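Local atomic coordinates of probable transcriptional regulator (Pseudomonas aeruginosa, PDB entry 2ESN), a protein that probably regulates transcription as a LysR-family protein, joining a DNA-binding helix-turn-helix domain to a substrate-binding domain that is likely to sense a small effector. Residues Val180-Asp185 with Asp247-Ala252; Pro193-Tyr198 with Pro270-Ile275. All coordinates share one frame; numbering follows the deposited sequence.

Interaction 1: residues Val180-Asp185 with Asp247-Ala252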
# COMPACT_ATOMS: atom_id res chain seq x y z
N VAL C 180 -34.56 -19.96 -6.72
CA VAL C 180 -35.05 -18.75 -7.37
C VAL C 180 -36.13 -18.25 -6.42
O VAL C 180 -37.00 -19.01 -6.00
CB VAL C 180 -35.63 -19.03 -8.78
CG1 VAL C 180 -36.25 -17.75 -9.39
CG2 VAL C 180 -34.50 -19.52 -9.70
N VAL C 181 -36.01 -16.96 -6.10
CA VAL C 181 -36.84 -16.28 -5.18
C VAL C 181 -37.55 -15.18 -5.96
O VAL C 181 -36.92 -14.55 -6.80
CB VAL C 181 -35.89 -15.64 -4.11
CG1 VAL C 181 -36.57 -14.59 -3.33
CG2 VAL C 181 -35.22 -16.75 -3.21
N ALA C 182 -38.86 -14.99 -5.72
CA ALA C 182 -39.64 -13.85 -6.24
C ALA C 182 -40.49 -13.36 -5.11
O ALA C 182 -40.70 -14.10 -4.17
CB ALA C 182 -40.54 -14.30 -7.34
N ARG C 183 -41.00 -12.13 -5.23
CA ARG C 183 -42.06 -11.71 -4.32
C ARG C 183 -43.17 -12.79 -4.34
O ARG C 183 -43.38 -13.51 -5.38
CB ARG C 183 -42.61 -10.33 -4.69
CG ARG C 183 -43.29 -10.20 -6.08
CD ARG C 183 -44.44 -9.24 -5.92
NE ARG C 183 -43.99 -7.91 -5.62
CZ ARG C 183 -44.33 -7.12 -4.61
NH1 ARG C 183 -43.76 -5.93 -4.59
NH2 ARG C 183 -45.17 -7.47 -3.65
N ARG C 184 -43.84 -12.96 -3.21
CA ARG C 184 -44.82 -14.00 -3.05
C ARG C 184 -45.93 -13.91 -4.11
O ARG C 184 -46.35 -14.92 -4.67
CB ARG C 184 -45.49 -13.89 -1.67
CG ARG C 184 -46.37 -15.17 -1.42
CD ARG C 184 -46.79 -15.30 0.04
NE ARG C 184 -45.65 -15.82 0.78
CZ ARG C 184 -45.03 -15.24 1.81
NH1 ARG C 184 -45.47 -14.07 2.32
NH2 ARG C 184 -43.96 -15.87 2.31
N ASP C 185 -46.42 -12.72 -4.35
CA ASP C 185 -47.40 -12.49 -5.45
C ASP C 185 -46.78 -11.77 -6.67
O ASP C 185 -46.98 -10.60 -6.86
CB ASP C 185 -48.55 -11.65 -4.93
CG ASP C 185 -49.31 -12.38 -3.80
OD1 ASP C 185 -49.43 -13.62 -3.77
OD2 ASP C 185 -49.72 -11.70 -2.90
N ASP C 247 -40.52 -6.92 -8.99
CA ASP C 247 -40.76 -8.07 -9.82
C ASP C 247 -39.46 -8.78 -10.12
O ASP C 247 -39.45 -9.80 -10.86
CB ASP C 247 -41.52 -7.71 -11.12
CG ASP C 247 -42.87 -7.07 -10.81
OD1 ASP C 247 -43.39 -7.31 -9.69
OD2 ASP C 247 -43.40 -6.32 -11.63
N PHE C 248 -38.38 -8.31 -9.50
CA PHE C 248 -37.08 -8.93 -9.81
C PHE C 248 -36.94 -10.30 -9.25
O PHE C 248 -37.38 -10.57 -8.13
CB PHE C 248 -35.93 -8.07 -9.34
CG PHE C 248 -35.98 -6.63 -9.82
CD1 PHE C 248 -35.28 -5.67 -9.14
CD2 PHE C 248 -36.67 -6.26 -10.97
CE1 PHE C 248 -35.26 -4.35 -9.54
CE2 PHE C 248 -36.67 -4.89 -11.41
CZ PHE C 248 -35.96 -3.95 -10.71
N LEU C 249 -36.23 -11.16 -9.99
CA LEU C 249 -35.91 -12.46 -9.50
C LEU C 249 -34.48 -12.49 -8.89
O LEU C 249 -33.60 -11.72 -9.33
CB LEU C 249 -36.03 -13.45 -10.64
CG LEU C 249 -37.44 -13.55 -11.30
CD1 LEU C 249 -37.45 -14.69 -12.29
CD2 LEU C 249 -38.50 -13.80 -10.23
N LEU C 250 -34.25 -13.37 -7.92
CA LEU C 250 -32.97 -13.47 -7.27
C LEU C 250 -32.67 -14.94 -7.16
O LEU C 250 -33.52 -15.71 -6.76
CB LEU C 250 -32.99 -12.80 -5.88
CG LEU C 250 -31.82 -13.15 -4.91
CD1 LEU C 250 -30.50 -12.47 -5.36
CD2 LEU C 250 -32.15 -12.73 -3.46
N THR C 251 -31.46 -15.35 -7.50
CA THR C 251 -31.09 -16.79 -7.40
C THR C 251 -30.07 -16.88 -6.25
O THR C 251 -28.96 -16.35 -6.38
CB THR C 251 -30.52 -17.32 -8.74
OG1 THR C 251 -31.38 -16.87 -9.83
CG2 THR C 251 -30.33 -18.88 -8.66
N ALA C 252 -30.49 -17.48 -5.13
CA ALA C 252 -29.86 -17.24 -3.82
C ALA C 252 -29.73 -18.56 -3.09
O ALA C 252 -30.53 -19.45 -3.32
CB ALA C 252 -30.77 -16.35 -2.93
O HOH W 1 -43.38 -5.56 -7.72
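Two antiparallel strands, 180-183 and 249-252, are tied together at one hydrogen-bonded pair, V181 with L250. V181 N donates to L250 O at 2.9 Å, almost along the C=O axis, and L250 N returns a bond to V181 O at 3.1 Å within the carbonyl plane. Both side chains lie on one face of the sheet, where V181 CB meets L250 CB. V180 and T251, a non-hydrogen-bonded pair, occupy the other face: V180 carries CG1 anti to its backbone N (chi1 175°), and the two side chains cross obliquely, V180 CG2 lying 4.1 Å from T251 OG1. The T251 hydroxyl is hydrogen-bonded to Y198 OH. L249, with CG beside its own N (chi1 -59°), brings CD2 against A182 CB at 3.6 Å. R183, its chain bent at chi2 and chi3, runs alongside D247. R183 NE stays 4.2 Å from D247 OD1, too long for a salt bridge; a water donates to OD1 and weakly accepts from R183 NH1. This is antiparallel pairing inside the mixed sheet of the LysR substrate-binding domain, of the periplasmic-binding-protein class: helices 236-244 and 254-264 pack on V181, strand 202-206 flanks 249-252, and strand 266-269 pairs with 180-183 on its other edge.

Interaction 2: residues Pro193-Tyr198 with Pro270-Ile275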
# COMPACT_ATOMS: atom_id res chain seq x y z
N PRO C 193 -40.98 -20.73 -12.09
CA PRO C 193 -40.74 -20.21 -13.42
C PRO C 193 -40.12 -21.33 -14.33
O PRO C 193 -39.40 -22.20 -13.85
CB PRO C 193 -39.77 -19.06 -13.20
CG PRO C 193 -39.07 -19.39 -11.86
CD PRO C 193 -39.99 -20.30 -11.09
N THR C 194 -40.44 -21.29 -15.63
CA THR C 194 -39.74 -22.09 -16.64
C THR C 194 -38.44 -21.37 -16.97
O THR C 194 -38.24 -20.23 -16.51
CB THR C 194 -40.58 -22.17 -17.91
OG1 THR C 194 -40.83 -20.84 -18.37
CG2 THR C 194 -41.95 -22.90 -17.61
N LEU C 195 -37.56 -21.99 -17.76
CA LEU C 195 -36.38 -21.24 -18.26
C LEU C 195 -36.66 -19.87 -18.92
O LEU C 195 -35.98 -18.87 -18.60
CB LEU C 195 -35.49 -22.12 -19.16
CG LEU C 195 -34.07 -21.72 -19.51
CD1 LEU C 195 -33.25 -21.33 -18.29
CD2 LEU C 195 -33.40 -22.92 -20.25
N GLU C 196 -37.65 -19.79 -19.83
CA GLU C 196 -37.91 -18.54 -20.56
C GLU C 196 -38.60 -17.57 -19.64
O GLU C 196 -38.43 -16.34 -19.78
CB GLU C 196 -38.81 -18.72 -21.83
CG GLU C 196 -38.17 -19.43 -23.05
CD GLU C 196 -38.97 -19.33 -24.42
OE1 GLU C 196 -38.70 -20.19 -25.30
OE2 GLU C 196 -39.83 -18.40 -24.64
N GLY C 197 -39.42 -18.10 -18.75
CA GLY C 197 -40.19 -17.28 -17.79
C GLY C 197 -39.17 -16.55 -16.90
O GLY C 197 -39.23 -15.33 -16.75
N TYR C 198 -38.18 -17.32 -16.43
CA TYR C 198 -37.05 -16.80 -15.70
C TYR C 198 -36.28 -15.80 -16.53
O TYR C 198 -35.93 -14.77 -16.00
CB TYR C 198 -36.12 -17.94 -15.33
CG TYR C 198 -34.82 -17.59 -14.59
CD1 TYR C 198 -34.79 -17.57 -13.20
CD2 TYR C 198 -33.61 -17.37 -15.29
CE1 TYR C 198 -33.58 -17.28 -12.48
CE2 TYR C 198 -32.37 -17.11 -14.59
CZ TYR C 198 -32.37 -17.10 -13.18
OH TYR C 198 -31.23 -16.87 -12.45
N PRO C 270 -37.68 -24.07 -7.30
CA PRO C 270 -36.50 -24.70 -7.90
C PRO C 270 -36.05 -23.90 -9.12
O PRO C 270 -36.87 -23.29 -9.78
CB PRO C 270 -36.98 -26.10 -8.25
CG PRO C 270 -38.56 -25.96 -8.27
CD PRO C 270 -38.90 -24.92 -7.31
N ALA C 271 -34.75 -23.86 -9.36
CA ALA C 271 -34.26 -23.22 -10.55
C ALA C 271 -34.69 -24.04 -11.78
O ALA C 271 -34.59 -25.26 -11.74
CB ALA C 271 -32.74 -23.10 -10.51
N PRO C 272 -35.08 -23.37 -12.87
CA PRO C 272 -35.35 -24.05 -14.12
C PRO C 272 -34.09 -24.43 -14.96
O PRO C 272 -34.20 -24.57 -16.18
CB PRO C 272 -36.17 -23.00 -14.86
CG PRO C 272 -35.57 -21.73 -14.46
CD PRO C 272 -35.30 -21.91 -13.01
N PHE C 273 -32.93 -24.58 -14.32
CA PHE C 273 -31.71 -25.04 -14.98
C PHE C 273 -30.87 -25.69 -13.88
O PHE C 273 -31.20 -25.60 -12.68
CB PHE C 273 -30.96 -23.88 -15.67
CG PHE C 273 -30.81 -22.66 -14.83
CD1 PHE C 273 -29.63 -22.42 -14.11
CD2 PHE C 273 -31.82 -21.71 -14.77
CE1 PHE C 273 -29.49 -21.27 -13.31
CE2 PHE C 273 -31.67 -20.54 -13.96
CZ PHE C 273 -30.53 -20.34 -13.23
N ASP C 274 -29.79 -26.35 -14.28
CA ASP C 274 -28.99 -27.14 -13.33
C ASP C 274 -28.02 -26.20 -12.64
O ASP C 274 -27.28 -25.50 -13.31
CB ASP C 274 -28.16 -28.24 -14.06
CG ASP C 274 -29.05 -29.27 -14.79
OD1 ASP C 274 -30.20 -29.52 -14.32
OD2 ASP C 274 -28.57 -29.83 -15.83
N ILE C 275 -27.99 -26.24 -11.30
CA ILE C 275 -26.95 -25.54 -10.53
C ILE C 275 -26.35 -26.52 -9.57
O ILE C 275 -27.07 -27.12 -8.81
CB ILE C 275 -27.53 -24.35 -9.69
CG1 ILE C 275 -28.44 -23.44 -10.54
CG2 ILE C 275 -26.39 -23.52 -9.09
CD1 ILE C 275 -29.43 -22.48 -9.68
O HOH W 2 -38.73 -23.65 -11.89
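P193 opens the segment with its carbonyl turned to the loop: P193 O lies 3.5 Å from P272 CB and also accepts from a water that donates to P270 O, so one solvent molecule bridges the two backbones. T194 follows as the N-cap of helix 195-199. T194 OG1 accepts from G197 N at 3.1 Å, a capping bond. T194 O takes a helical bond from Y198 N, and the P272 ring rests against this turn, CG lying near T194 O. At L195 the backbone takes part as well, P272 CB sitting 3.4 Å from L195 N. The leucine side chain extends with CG anti to its N and lays L195 CD1 against F273 CD2 at 3.8 Å, crossing the phenylalanine at about a right angle. Y198, also anti at chi1 (178°), brings CB to P272 CG and offers a ring face to F273. The pair is edge-to-face, with centroids 5.1 Å apart and planes at 65°, and F273 CE2 lies 3.5 Å above the Y198 ring plane, displaced toward its rim. F273 achieves this from the crowded chi1 position (47°), between its N and carbonyl carbon. The contact packs an inter-strand loop, between 266-269 and 278-285, on a short helix of the LysR substrate-binding domain; I216 of helix 215-221 touches both aromatic rings, and V180 of strand 168-183 lies against P193 and Y198.

Both interactions lie within the LysR substrate-binding region and illustrate how a sheet core passes into its covering loops. Interaction 1 is largely buried and rests on backbone hydrogen bonds between strands, with aliphatic packing on both faces and a water-mediated charged pair toward one end. Interaction 2, nearer the surface, has no direct hydrogen bond between its segments and relies on proline and aromatic packing plus a bridging water. They meet mainly at Y198: Y198 OH lies 2.6 Å from T251 OG1, a probable hydrogen bond, while V180 CG2 packs on Y198 CE1; T251 CG2 also packs on I275 CD1. The V180 and T251 face of the sheet is thus the floor on which the helix-loop contact sits.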